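Local structure of ORF10 (Moritella marina, 6RIW) at residues I9-P14 with D20-Q25; Q504-M509 with N514-L519; E677-T682 with E686-A691; F807-N812 with A960-E965. The protein forms the ketosynthase-chain length factor part of a polyunsaturated fatty acid synthase, probably catalysing the condensation steps that lengthen the acyl chain. All blocks are in the same frame, centred on the assembly; numbering follows the deposited sequence.

Interaction 1. Residues I9-P14 with D20-Q25; sequences IANLFP and DQFWQQ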
loop_
_atom_site.group_PDB
_atom_site.type_symbol
_atom_site.label_atom_id
_atom_site.label_comp_id
_atom_site.label_asym_id
_atom_site.label_seq_id
_atom_site.Cartn_x
_atom_site.Cartn_y
_atom_site.Cartn_z
ATOM N N ILE A 9 -20.684 1.978 11.599
ATOM C CA ILE A 9 -19.310 2.065 12.104
ATOM C C ILE A 9 -18.932 0.730 12.710
ATOM O O ILE A 9 -19.767 0.063 13.335
ATOM C CB ILE A 9 -19.146 3.172 13.172
ATOM C CG1 ILE A 9 -19.670 4.518 12.675
ATOM C CG2 ILE A 9 -17.687 3.296 13.616
ATOM C CD1 ILE A 9 -19.353 5.687 13.598
ATOM N N ALA A 10 -17.663 0.340 12.546
ATOM C CA ALA A 10 -17.160 -0.836 13.240
ATOM C C ALA A 10 -15.682 -0.643 13.551
ATOM O O ALA A 10 -14.970 0.105 12.870
ATOM C CB ALA A 10 -17.386 -2.106 12.425
ATOM N N ASN A 11 -15.219 -1.350 14.579
ATOM C CA ASN A 11 -13.820 -1.243 14.959
ATOM C C ASN A 11 -13.296 -2.561 15.498
ATOM O O ASN A 11 -14.023 -3.342 16.123
ATOM C CB ASN A 11 -13.607 -0.178 16.024
ATOM C CG ASN A 11 -14.371 -0.494 17.304
ATOM O OD1 ASN A 11 -15.599 -0.498 17.294
ATOM N ND2 ASN A 11 -13.652 -0.793 18.392
ATOM N N LEU A 12 -11.999 -2.777 15.279
ATOM C CA LEU A 12 -11.233 -3.798 15.995
ATOM C C LEU A 12 -9.974 -3.069 16.431
ATOM O O LEU A 12 -9.029 -2.918 15.650
ATOM C CB LEU A 12 -10.934 -5.028 15.137
ATOM C CG LEU A 12 -10.185 -6.165 15.820
ATOM C CD1 LEU A 12 -10.990 -6.677 17.025
ATOM C CD2 LEU A 12 -9.958 -7.283 14.796
ATOM N N PHE A 13 -9.983 -2.591 17.669
ATOM C CA PHE A 13 -8.923 -1.779 18.243
ATOM C C PHE A 13 -8.272 -2.525 19.394
ATOM O O PHE A 13 -8.870 -3.452 19.952
ATOM C CB PHE A 13 -9.470 -0.447 18.781
ATOM C CG PHE A 13 -10.070 0.460 17.743
ATOM C CD1 PHE A 13 -9.765 0.324 16.383
ATOM C CD2 PHE A 13 -10.941 1.465 18.135
ATOM C CE1 PHE A 13 -10.326 1.171 15.438
ATOM C CE2 PHE A 13 -11.509 2.326 17.204
ATOM C CZ PHE A 13 -11.195 2.184 15.843
ATOM N N PRO A 14 -7.047 -2.151 19.791
ATOM C CA PRO A 14 -6.499 -2.719 21.025
ATOM C C PRO A 14 -7.513 -2.533 22.146
ATOM O O PRO A 14 -7.974 -1.410 22.385
ATOM C CB PRO A 14 -5.216 -1.912 21.262
ATOM C CG PRO A 14 -4.812 -1.427 19.869
ATOM C CD PRO A 14 -6.108 -1.220 19.127
ATOM N N ASP A 20 -19.398 0.623 21.061
ATOM C CA ASP A 20 -19.848 0.975 22.410
ATOM C C ASP A 20 -18.835 0.535 23.463
ATOM O O ASP A 20 -18.644 1.212 24.481
ATOM C CB ASP A 20 -21.221 0.359 22.681
ATOM C CG ASP A 20 -21.190 -1.166 22.675
ATOM O OD1 ASP A 20 -20.221 -1.754 22.131
ATOM O OD2 ASP A 20 -22.137 -1.783 23.217
ATOM N N GLN A 21 -18.178 -0.604 23.242
ATOM C CA GLN A 21 -17.102 -1.027 24.138
ATOM C C GLN A 21 -15.941 -0.034 24.114
ATOM O O GLN A 21 -15.401 0.341 25.162
ATOM C CB GLN A 21 -16.658 -2.429 23.730
ATOM C CG GLN A 21 -15.514 -3.048 24.482
ATOM C CD GLN A 21 -15.177 -4.417 23.889
ATOM O OE1 GLN A 21 -15.559 -4.716 22.750
ATOM N NE2 GLN A 21 -14.480 -5.254 24.656
ATOM N N PHE A 22 -15.542 0.403 22.919
ATOM C CA PHE A 22 -14.482 1.399 22.787
ATOM C C PHE A 22 -14.862 2.698 23.487
ATOM O O PHE A 22 -14.050 3.285 24.215
ATOM C CB PHE A 22 -14.216 1.607 21.292
ATOM C CG PHE A 22 -13.437 2.855 20.929
ATOM C CD1 PHE A 22 -12.102 2.986 21.259
ATOM C CD2 PHE A 22 -14.025 3.841 20.159
ATOM C CE1 PHE A 22 -11.376 4.106 20.882
ATOM C CE2 PHE A 22 -13.303 4.971 19.769
ATOM C CZ PHE A 22 -11.978 5.095 20.130
ATOM N N TRP A 23 -16.098 3.150 23.290
ATOM C CA TRP A 23 -16.553 4.396 23.901
ATOM C C TRP A 23 -16.488 4.323 25.424
ATOM O O TRP A 23 -15.979 5.240 26.079
ATOM C CB TRP A 23 -17.976 4.710 23.441
ATOM C CG TRP A 23 -18.484 5.989 24.002
ATOM C CD1 TRP A 23 -19.431 6.137 24.979
ATOM C CD2 TRP A 23 -18.050 7.313 23.656
ATOM N NE1 TRP A 23 -19.623 7.474 25.243
ATOM C CE2 TRP A 23 -18.786 8.214 24.451
ATOM C CE3 TRP A 23 -17.110 7.824 22.749
ATOM C CZ2 TRP A 23 -18.617 9.596 24.365
ATOM C CZ3 TRP A 23 -16.948 9.199 22.664
ATOM C CH2 TRP A 23 -17.697 10.067 23.470
ATOM N N GLN A 24 -16.989 3.229 26.005
ATOM C CA GLN A 24 -16.935 3.080 27.459
ATOM C C GLN A 24 -15.496 3.085 27.957
ATOM O O GLN A 24 -15.191 3.662 29.008
ATOM C CB GLN A 24 -17.645 1.794 27.879
ATOM C CG GLN A 24 -17.894 1.699 29.379
ATOM C CD GLN A 24 -18.756 2.847 29.906
ATOM O OE1 GLN A 24 -19.714 3.281 29.254
ATOM N NE2 GLN A 24 -18.417 3.337 31.094
ATOM N N GLN A 25 -14.586 2.461 27.209
ATOM C CA GLN A 25 -13.186 2.476 27.618
ATOM C C GLN A 25 -12.632 3.896 27.644
ATOM O O GLN A 25 -11.847 4.248 28.537
ATOM C CB GLN A 25 -12.358 1.587 26.692
ATOM C CG GLN A 25 -12.437 0.125 27.094
ATOM C CD GLN A 25 -11.985 -0.808 26.005
ATOM O OE1 GLN A 25 -11.228 -0.417 25.111
ATOM N NE2 GLN A 25 -12.455 -2.056 26.059
HETATM O O HOH W 1 -10.320 0.003 22.496
#

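Interaction 2. Residues Q504-M509 with N514-L519; sequences QRWKGM and NVMQSL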
loop_
_atom_site.group_PDB
_atom_site.type_symbol
_atom_site.label_atom_id
_atom_site.label_comp_id
_atom_site.label_asym_id
_atom_site.label_seq_id
_atom_site.Cartn_x
_atom_site.Cartn_y
_atom_site.Cartn_z
ATOM N N GLN A 504 23.400 -11.051 -10.287
ATOM C CA GLN A 504 23.071 -10.744 -8.897
ATOM C C GLN A 504 21.576 -10.587 -8.639
ATOM O O GLN A 504 21.178 -10.322 -7.499
ATOM C CB GLN A 504 23.777 -9.459 -8.472
ATOM C CG GLN A 504 25.292 -9.594 -8.369
ATOM C CD GLN A 504 25.914 -8.240 -8.134
ATOM O OE1 GLN A 504 25.548 -7.551 -7.186
ATOM N NE2 GLN A 504 26.839 -7.837 -9.005
ATOM N N ARG A 505 20.744 -10.748 -9.656
ATOM C CA ARG A 505 19.335 -10.384 -9.524
ATOM C C ARG A 505 18.609 -11.233 -8.472
ATOM O O ARG A 505 17.708 -10.730 -7.793
ATOM C CB ARG A 505 18.645 -10.514 -10.882
ATOM C CG ARG A 505 17.146 -10.090 -10.883
ATOM C CD ARG A 505 17.010 -8.560 -10.790
ATOM N NE ARG A 505 15.629 -8.140 -10.518
ATOM C CZ ARG A 505 15.119 -8.062 -9.289
ATOM N NH1 ARG A 505 15.851 -8.408 -8.219
ATOM N NH2 ARG A 505 13.866 -7.632 -9.114
ATOM N N TRP A 506 18.933 -12.523 -8.359
ATOM C CA TRP A 506 18.361 -13.371 -7.299
ATOM C C TRP A 506 19.350 -13.645 -6.163
ATOM O O TRP A 506 19.175 -14.606 -5.398
ATOM C CB TRP A 506 17.858 -14.699 -7.870
ATOM C CG TRP A 506 16.623 -14.594 -8.729
ATOM C CD1 TRP A 506 15.964 -13.449 -9.104
ATOM C CD2 TRP A 506 15.916 -15.685 -9.327
ATOM N NE1 TRP A 506 14.866 -13.778 -9.903
ATOM C CE2 TRP A 506 14.832 -15.143 -10.055
ATOM C CE3 TRP A 506 16.087 -17.082 -9.300
ATOM C CZ2 TRP A 506 13.921 -15.948 -10.756
ATOM C CZ3 TRP A 506 15.177 -17.883 -9.994
ATOM C CH2 TRP A 506 14.113 -17.315 -10.723
ATOM N N LYS A 507 20.372 -12.807 -6.013
ATOM C CA LYS A 507 21.398 -13.025 -4.989
ATOM C C LYS A 507 21.989 -14.425 -5.102
ATOM O O LYS A 507 22.386 -15.039 -4.097
ATOM C CB LYS A 507 20.833 -12.774 -3.577
ATOM C CG LYS A 507 20.501 -11.327 -3.305
ATOM C CD LYS A 507 20.019 -11.083 -1.853
ATOM C CE LYS A 507 19.976 -9.575 -1.589
ATOM N NZ LYS A 507 19.787 -9.187 -0.149
ATOM N N GLY A 508 22.058 -14.938 -6.339
ATOM C CA GLY A 508 22.656 -16.228 -6.611
ATOM C C GLY A 508 21.800 -17.415 -6.245
ATOM O O GLY A 508 22.255 -18.550 -6.399
ATOM N N MET A 509 20.563 -17.195 -5.780
ATOM C CA MET A 509 19.724 -18.302 -5.338
ATOM C C MET A 509 19.339 -19.270 -6.457
ATOM O O MET A 509 18.950 -20.402 -6.156
ATOM C CB MET A 509 18.465 -17.752 -4.649
ATOM C CG MET A 509 18.786 -17.107 -3.284
ATOM S SD MET A 509 17.279 -16.571 -2.411
ATOM C CE MET A 509 17.356 -14.802 -2.677
ATOM N N ASN A 514 18.429 -27.187 -4.219
ATOM C CA ASN A 514 17.265 -27.488 -3.391
ATOM C C ASN A 514 16.154 -26.455 -3.594
ATOM O O ASN A 514 14.980 -26.812 -3.721
ATOM C CB ASN A 514 17.669 -27.555 -1.919
ATOM C CG ASN A 514 18.524 -28.785 -1.598
ATOM O OD1 ASN A 514 18.262 -29.874 -2.093
ATOM N ND2 ASN A 514 19.563 -28.601 -0.783
ATOM N N VAL A 515 16.504 -25.169 -3.621
ATOM C CA VAL A 515 15.511 -24.134 -3.926
ATOM C C VAL A 515 14.882 -24.378 -5.296
ATOM O O VAL A 515 13.655 -24.349 -5.456
ATOM C CB VAL A 515 16.163 -22.743 -3.845
ATOM C CG1 VAL A 515 15.263 -21.681 -4.528
ATOM C CG2 VAL A 515 16.438 -22.388 -2.374
ATOM N N MET A 516 15.711 -24.614 -6.316
ATOM C CA MET A 516 15.151 -24.757 -7.660
ATOM C C MET A 516 14.308 -26.018 -7.782
ATOM O O MET A 516 13.281 -26.009 -8.469
ATOM C CB MET A 516 16.272 -24.730 -8.699
ATOM C CG MET A 516 17.011 -23.372 -8.684
ATOM S SD MET A 516 15.965 -21.975 -9.184
ATOM C CE MET A 516 16.058 -22.251 -10.953
ATOM N N GLN A 517 14.697 -27.096 -7.091
ATOM C CA GLN A 517 13.861 -28.291 -7.064
ATOM C C GLN A 517 12.510 -28.013 -6.415
ATOM O O GLN A 517 11.475 -28.488 -6.898
ATOM C CB GLN A 517 14.583 -29.408 -6.308
ATOM C CG GLN A 517 13.905 -30.748 -6.389
ATOM C CD GLN A 517 14.588 -31.774 -5.493
ATOM O OE1 GLN A 517 14.062 -32.866 -5.257
ATOM N NE2 GLN A 517 15.771 -31.416 -4.979
ATOM N N SER A 518 12.502 -27.254 -5.310
ATOM C CA SER A 518 11.238 -26.926 -4.644
ATOM C C SER A 518 10.342 -26.082 -5.541
ATOM O O SER A 518 9.118 -26.267 -5.564
ATOM C CB SER A 518 11.489 -26.193 -3.329
ATOM O OG SER A 518 12.214 -27.013 -2.429
ATOM N N LEU A 519 10.940 -25.155 -6.304
ATOM C CA LEU A 519 10.201 -24.308 -7.224
ATOM C C LEU A 519 9.846 -25.014 -8.530
ATOM O O LEU A 519 9.130 -24.432 -9.347
ATOM C CB LEU A 519 11.016 -23.039 -7.522
ATOM C CG LEU A 519 11.295 -22.125 -6.316
ATOM C CD1 LEU A 519 12.169 -20.929 -6.748
ATOM C CD2 LEU A 519 9.961 -21.623 -5.769
#

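Interaction 3. Residues E677-T682 with E686-A691; sequences ENLFQT and EAVIIA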
loop_
_atom_site.group_PDB
_atom_site.type_symbol
_atom_site.label_atom_id
_atom_site.label_comp_id
_atom_site.label_asym_id
_atom_site.label_seq_id
_atom_site.Cartn_x
_atom_site.Cartn_y
_atom_site.Cartn_z
ATOM N N GLU A 677 -9.362 10.818 -12.753
ATOM C CA GLU A 677 -10.594 11.443 -13.251
ATOM C C GLU A 677 -11.405 12.031 -12.097
ATOM O O GLU A 677 -11.866 13.180 -12.145
ATOM C CB GLU A 677 -11.431 10.416 -14.021
ATOM C CG GLU A 677 -12.739 10.984 -14.553
ATOM C CD GLU A 677 -13.753 9.927 -14.974
ATOM O OE1 GLU A 677 -14.483 9.407 -14.091
ATOM O OE2 GLU A 677 -13.844 9.643 -16.195
ATOM N N ASN A 678 -11.557 11.262 -11.026
ATOM C CA ASN A 678 -12.380 11.732 -9.926
ATOM C C ASN A 678 -11.739 12.930 -9.237
ATOM O O ASN A 678 -12.446 13.847 -8.790
ATOM C CB ASN A 678 -12.614 10.599 -8.939
ATOM C CG ASN A 678 -13.990 10.618 -8.392
ATOM O OD1 ASN A 678 -14.931 10.114 -9.020
ATOM N ND2 ASN A 678 -14.137 11.208 -7.214
ATOM N N LEU A 679 -10.402 12.949 -9.149
ATOM C CA LEU A 679 -9.730 14.081 -8.513
ATOM C C LEU A 679 -9.983 15.380 -9.278
ATOM O O LEU A 679 -10.164 16.448 -8.677
ATOM C CB LEU A 679 -8.228 13.804 -8.392
ATOM C CG LEU A 679 -7.819 12.784 -7.313
ATOM C CD1 LEU A 679 -6.305 12.574 -7.343
ATOM C CD2 LEU A 679 -8.249 13.214 -5.909
ATOM N N PHE A 680 -9.999 15.315 -10.606
ATOM C CA PHE A 680 -10.282 16.516 -11.380
ATOM C C PHE A 680 -11.732 16.954 -11.209
ATOM O O PHE A 680 -12.024 18.155 -11.249
ATOM C CB PHE A 680 -9.949 16.284 -12.850
ATOM C CG PHE A 680 -8.470 16.181 -13.133
ATOM C CD1 PHE A 680 -7.596 17.160 -12.711
ATOM C CD2 PHE A 680 -7.969 15.099 -13.850
ATOM C CE1 PHE A 680 -6.228 17.075 -12.991
ATOM C CE2 PHE A 680 -6.609 14.993 -14.132
ATOM C CZ PHE A 680 -5.734 15.985 -13.701
ATOM N N GLN A 681 -12.651 16.009 -10.987
ATOM C CA GLN A 681 -14.048 16.386 -10.791
ATOM C C GLN A 681 -14.290 17.051 -9.443
ATOM O O GLN A 681 -15.231 17.842 -9.308
ATOM C CB GLN A 681 -14.951 15.159 -10.897
ATOM C CG GLN A 681 -15.076 14.581 -12.294
ATOM C CD GLN A 681 -16.021 13.410 -12.312
ATOM O OE1 GLN A 681 -15.609 12.280 -12.097
ATOM N NE2 GLN A 681 -17.302 13.677 -12.520
ATOM N N THR A 682 -13.507 16.706 -8.418
ATOM C CA THR A 682 -13.863 17.073 -7.052
ATOM C C THR A 682 -12.891 18.043 -6.399
ATOM O O THR A 682 -13.119 18.433 -5.248
ATOM C CB THR A 682 -13.987 15.825 -6.162
ATOM O OG1 THR A 682 -12.729 15.137 -6.104
ATOM C CG2 THR A 682 -15.033 14.878 -6.706
ATOM N N GLU A 686 -4.303 20.531 -10.541
ATOM C CA GLU A 686 -4.016 20.953 -11.914
ATOM C C GLU A 686 -3.542 19.815 -12.814
ATOM O O GLU A 686 -3.745 19.865 -14.037
ATOM C CB GLU A 686 -2.929 22.034 -11.905
ATOM C CG GLU A 686 -3.304 23.287 -11.143
ATOM C CD GLU A 686 -2.087 24.147 -10.793
ATOM O OE1 GLU A 686 -1.142 24.211 -11.621
ATOM O OE2 GLU A 686 -2.082 24.753 -9.687
ATOM N N ALA A 687 -2.865 18.820 -12.248
ATOM C CA ALA A 687 -2.379 17.675 -13.020
ATOM C C ALA A 687 -2.221 16.512 -12.062
ATOM O O ALA A 687 -2.166 16.700 -10.842
ATOM C CB ALA A 687 -1.040 17.945 -13.720
ATOM N N VAL A 688 -2.132 15.307 -12.624
ATOM C CA VAL A 688 -1.905 14.102 -11.830
ATOM C C VAL A 688 -0.796 13.303 -12.491
ATOM O O VAL A 688 -0.849 13.043 -13.700
ATOM C CB VAL A 688 -3.178 13.244 -11.697
ATOM C CG1 VAL A 688 -2.868 11.922 -10.973
ATOM C CG2 VAL A 688 -4.295 14.013 -10.985
ATOM N N ILE A 689 0.233 12.976 -11.717
ATOM C CA ILE A 689 1.260 12.040 -12.158
ATOM C C ILE A 689 0.778 10.665 -11.746
ATOM O O ILE A 689 0.481 10.442 -10.566
ATOM C CB ILE A 689 2.617 12.347 -11.509
ATOM C CG1 ILE A 689 3.078 13.762 -11.859
ATOM C CG2 ILE A 689 3.643 11.311 -11.931
ATOM C CD1 ILE A 689 4.453 14.110 -11.315
ATOM N N ILE A 690 0.684 9.740 -12.699
ATOM C CA ILE A 690 0.413 8.341 -12.358
ATOM C C ILE A 690 1.680 7.559 -12.656
ATOM O O ILE A 690 2.066 7.424 -13.818
ATOM C CB ILE A 690 -0.775 7.756 -13.123
ATOM C CG1 ILE A 690 -2.024 8.621 -12.889
ATOM C CG2 ILE A 690 -0.996 6.292 -12.639
ATOM C CD1 ILE A 690 -3.256 8.136 -13.656
ATOM N N ALA A 691 2.344 7.073 -11.615
ATOM C CA ALA A 691 3.536 6.257 -11.796
ATOM C C ALA A 691 3.213 4.825 -11.396
ATOM O O ALA A 691 2.222 4.540 -10.704
ATOM C CB ALA A 691 4.720 6.801 -10.981
#

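Interaction 4. Residues F807-N812 with A960-E965; sequences FSAENN and AHATNE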
loop_
_atom_site.group_PDB
_atom_site.type_symbol
_atom_site.label_atom_id
_atom_site.label_comp_id
_atom_site.label_asym_id
_atom_site.label_seq_id
_atom_site.Cartn_x
_atom_site.Cartn_y
_atom_site.Cartn_z
ATOM N N PHE A 807 -1.918 -16.627 -17.979
ATOM C CA PHE A 807 -2.665 -17.512 -17.090
ATOM C C PHE A 807 -3.905 -17.983 -17.834
ATOM O O PHE A 807 -4.638 -17.168 -18.387
ATOM C CB PHE A 807 -3.030 -16.777 -15.801
ATOM C CG PHE A 807 -1.823 -16.315 -15.037
ATOM C CD1 PHE A 807 -1.143 -17.194 -14.203
ATOM C CD2 PHE A 807 -1.328 -15.024 -15.189
ATOM C CE1 PHE A 807 -0.024 -16.796 -13.499
ATOM C CE2 PHE A 807 -0.201 -14.618 -14.483
ATOM C CZ PHE A 807 0.459 -15.520 -13.638
ATOM N N SER A 808 -4.129 -19.303 -17.867
ATOM C CA SER A 808 -5.028 -19.853 -18.882
ATOM C C SER A 808 -6.457 -19.347 -18.733
ATOM O O SER A 808 -7.106 -19.046 -19.733
ATOM C CB SER A 808 -4.996 -21.390 -18.871
ATOM O OG SER A 808 -5.040 -21.874 -17.561
ATOM N N ALA A 809 -6.975 -19.248 -17.510
ATOM C CA ALA A 809 -8.360 -18.813 -17.371
ATOM C C ALA A 809 -8.556 -17.382 -17.866
ATOM O O ALA A 809 -9.623 -17.045 -18.401
ATOM C CB ALA A 809 -8.822 -18.940 -15.918
ATOM N N GLU A 810 -7.551 -16.517 -17.666
ATOM C CA GLU A 810 -7.647 -15.140 -18.160
ATOM C C GLU A 810 -7.551 -15.092 -19.679
ATOM O O GLU A 810 -8.379 -14.445 -20.349
ATOM C CB GLU A 810 -6.556 -14.276 -17.505
ATOM C CG GLU A 810 -6.809 -14.089 -15.997
ATOM C CD GLU A 810 -5.724 -13.269 -15.265
ATOM O OE1 GLU A 810 -4.596 -13.097 -15.802
ATOM O OE2 GLU A 810 -6.014 -12.824 -14.119
ATOM N N ASN A 811 -6.558 -15.784 -20.248
ATOM C CA ASN A 811 -6.446 -15.822 -21.703
ATOM C C ASN A 811 -7.712 -16.387 -22.336
ATOM O O ASN A 811 -8.180 -15.880 -23.365
ATOM C CB ASN A 811 -5.237 -16.653 -22.130
ATOM C CG ASN A 811 -3.945 -15.860 -22.114
ATOM O OD1 ASN A 811 -3.824 -14.842 -21.421
ATOM N ND2 ASN A 811 -2.968 -16.318 -22.878
ATOM N N ASN A 812 -8.274 -17.445 -21.745
ATOM C CA ASN A 812 -9.431 -18.091 -22.366
ATOM C C ASN A 812 -10.670 -17.208 -22.292
ATOM O O ASN A 812 -11.463 -17.168 -23.244
ATOM C CB ASN A 812 -9.697 -19.455 -21.722
ATOM C CG ASN A 812 -8.618 -20.483 -22.065
ATOM O OD1 ASN A 812 -7.844 -20.303 -23.008
ATOM N ND2 ASN A 812 -8.537 -21.537 -21.273
ATOM N N ALA A 960 -8.041 -19.938 -10.707
ATOM C CA ALA A 960 -8.288 -18.541 -11.033
ATOM C C ALA A 960 -9.657 -18.098 -10.532
ATOM O O ALA A 960 -10.537 -18.906 -10.238
ATOM C CB ALA A 960 -8.205 -18.315 -12.540
ATOM N N HIS A 961 -9.848 -16.779 -10.474
ATOM C CA HIS A 961 -11.114 -16.256 -9.973
ATOM C C HIS A 961 -12.294 -16.757 -10.797
ATOM O O HIS A 961 -13.373 -17.025 -10.249
ATOM C CB HIS A 961 -11.087 -14.730 -9.982
ATOM C CG HIS A 961 -10.381 -14.154 -8.804
ATOM N ND1 HIS A 961 -10.635 -14.563 -7.509
ATOM C CD2 HIS A 961 -9.408 -13.215 -8.726
ATOM C CE1 HIS A 961 -9.857 -13.885 -6.681
ATOM N NE2 HIS A 961 -9.101 -13.065 -7.396
ATOM N N ALA A 962 -12.100 -16.883 -12.109
ATOM C CA ALA A 962 -13.180 -17.283 -13.010
ATOM C C ALA A 962 -13.750 -18.663 -12.688
ATOM O O ALA A 962 -14.874 -18.969 -13.113
ATOM C CB ALA A 962 -12.668 -17.267 -14.451
ATOM N N THR A 963 -12.994 -19.514 -11.978
ATOM C CA THR A 963 -13.495 -20.829 -11.586
ATOM C C THR A 963 -14.517 -20.767 -10.459
ATOM O O THR A 963 -15.194 -21.774 -10.207
ATOM C CB THR A 963 -12.367 -21.746 -11.120
ATOM O OG1 THR A 963 -11.884 -21.278 -9.858
ATOM C CG2 THR A 963 -11.256 -21.789 -12.131
ATOM N N ASN A 964 -14.612 -19.645 -9.732
ATOM C CA ASN A 964 -15.580 -19.537 -8.635
ATOM C C ASN A 964 -15.363 -20.607 -7.564
ATOM O O ASN A 964 -16.300 -20.985 -6.856
ATOM C CB ASN A 964 -17.026 -19.610 -9.158
ATOM C CG ASN A 964 -17.355 -18.495 -10.129
ATOM O OD1 ASN A 964 -17.970 -18.729 -11.183
ATOM N ND2 ASN A 964 -16.949 -17.273 -9.788
ATOM N N GLU A 965 -14.126 -21.089 -7.410
ATOM C CA GLU A 965 -13.894 -22.249 -6.557
ATOM C C GLU A 965 -14.380 -22.022 -5.128
ATOM O O GLU A 965 -14.903 -22.944 -4.493
ATOM C CB GLU A 965 -12.418 -22.642 -6.541
ATOM C CG GLU A 965 -12.219 -23.928 -5.728
ATOM C CD GLU A 965 -10.792 -24.426 -5.693
ATOM O OE1 GLU A 965 -9.896 -23.717 -6.201
ATOM O OE2 GLU A 965 -10.572 -25.535 -5.142
#

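Interaction 1. Residues I9-P14 with D20-Q25
Phe13 drives the edge of its ring against one face of Phe22, a T-shaped pair with centroids 5.0 Å apart and planes at 80°. Phe13 CD2 lies 3.7 Å from Phe22 CD1, offset toward the rim of the Phe22 ring. The CB of Asn11 sits over one face of the Phe13 ring, so that ring meets Asn11 with a face and Phe22 with its edge. Leu366 touches both aromatic side chains, while helix 374-387 adds Pro376 beside Phe13 and Thr379 beside Phe22.

The pair packs helix 19-27 against the loop at the end of strand 4-12, which runs antiparallel to strands 259-270 and 283-292 in the ketosynthase, first of the chain's two thiolase-fold units.

The polar link is indirect. A single water donates to Pro14 O at 2.7 Å and to Gln25 OE1 at 2.8 Å, bridging the loop and the helix. The other end of the same amide, Gln25 NE2, is hydrogen-bonded to Gly15 O, which fixes its rotation.

Interaction 2. Residues Q504-M509 with N514-L519
Trp506 turns the edge of its six-membered ring to Met516, whose sulfur lies near the ring plane with SD 4.2 Å from Trp506 CZ3. Met516 starts from a bond that does not aim at the loop, but its chain folds back (chi1 -63°, chi2 -65°) and carries SD to the indole.

Met509 contributes its backbone: its O lies 4.2 Å from Val515 CG1 and 4.4 Å from Met516 CG, while its side chain heads off to Tyr137 and Val140 of helix 129-148 and to Ile699. The loop gets its shape from two overlapping turns, a type I turn from Gln504 to Lys507 and a type I' turn from Trp506 to Met509, the latter with positive phi at Lys507 and Gly508. In helix 513-519, Ser518 OG donates to Asn514 O at 3.1 Å. The backbone N of Ser518 grips the same oxygen from the opposite face of its plane.

The contact joins the loop after helix 484-492 to helix 513-519 within the second thiolase-like unit, the chain length factor. Carbon, sulfur and one carbonyl oxygen meet at ordinary van der Waals range, so cohesion is probably dispersive, with the indole NE1 satisfied by its hydrogen bond to Gly697 O.

Interaction 3. Residues E677-T682 with E686-A691
Phe680 points the far end of its ring at the start of strand 687-694 and meets the backbone there edge-on. The main chain from Glu686 to Ala687 lies near the ring plane, with Phe680 CE1 3.8 Å from Glu686 C and Phe680 CZ 3.8 Å from Ala687 CA. Val688 approaches the same ring obliquely, its CG2 3.7 Å from Phe680 CZ. With CG beside the backbone N (chi1 -70°), the phenyl group swings from the flank of the helix toward the strand. Leu679 aims directly at the strand but its CD1 stops 4.4 Å from Val688 CG2, so the same methyl of Val688 packs closely on Phe680 and only loosely on Leu679. Glu686 starts away from the helix, and its carboxylate forms a salt bridge with Arg574.

The axes of helix 677-682 and strand 687-691 come within 9.2 Å at 162°: the helix turns back into the strand as in the alpha/beta layers of the thiolase fold, here in the second, chain length factor unit. Strand 687-694 pairs in parallel with strand 576-581 and antiparallel with strand 741-752. The helix lies over it, with Leu679 also resting on Leu205 of helix 198-211 from the ketosynthase unit.

Interaction 4. Residues F807-N812 with A960-E965
A small methyl-to-methyl contact at the protein surface joins Ala809, in the first turn of helix 808-821, to Ala960 and Ala962 in the C-terminal tail of the chain. Ala809 CB and Ala960 CB stand 3.5 Å apart, tighter than usual for two carbons, and the second methyl, Ala962 CB, is at a looser 4.4 Å from Ala809 CB. All three alanines point toward the opposing segment, and together the two segments bury just 104 Å².

Each side is held in shape by its own bonds. Phe807 occupies the N-cap position, and its ring is stacked on Trp739 rather than turned to the tail. On the tail, Ala960 O accepts from two groups of one residue: Thr963 OG1 at 2.8 Å, arriving almost in line with the carbonyl bond, and Thr963 N at 3.1 Å. The threonine hydroxyl can reach back because OG1 sits between the backbone N and the carbonyl carbon (chi1 71°). His961 secures the tail to other parts of the protein, its NE2 bound to Arg873 O and its side chain touching Tyr174 and Gln181 of helix 174-183. Ala962 and Thr963 also touch a crystal neighbour.

The arrangement is a short 3-10 turn, 961-963, followed by a weak ST turn in which Glu965 N approaches Thr963 OG1, docked on the N-terminal turn of a helix in the second thiolase-fold unit.

How the interactions relate
The four contacts are separate packing points spread over the didomain. Interaction 1 belongs to the ketosynthase, whereas interactions 2 and 3 belong to the chain length factor and lie on opposite sides of the chain's centre, 41 Å apart between centres. Interactions 2 and 4 come closest, with about 13 Å between nearest atoms; interactions 1 and 2 are the most distant pair, their centres 46 Å apart. Interaction 3 is nearest to the magnesium site at Met1 and Lys286: the side chain of Leu679 is about 10 Å from that of Met1. Interactions 2, 3 and 4 each have residues touching helices of the ketosynthase, namely 129-148, 198-211 and 174-183.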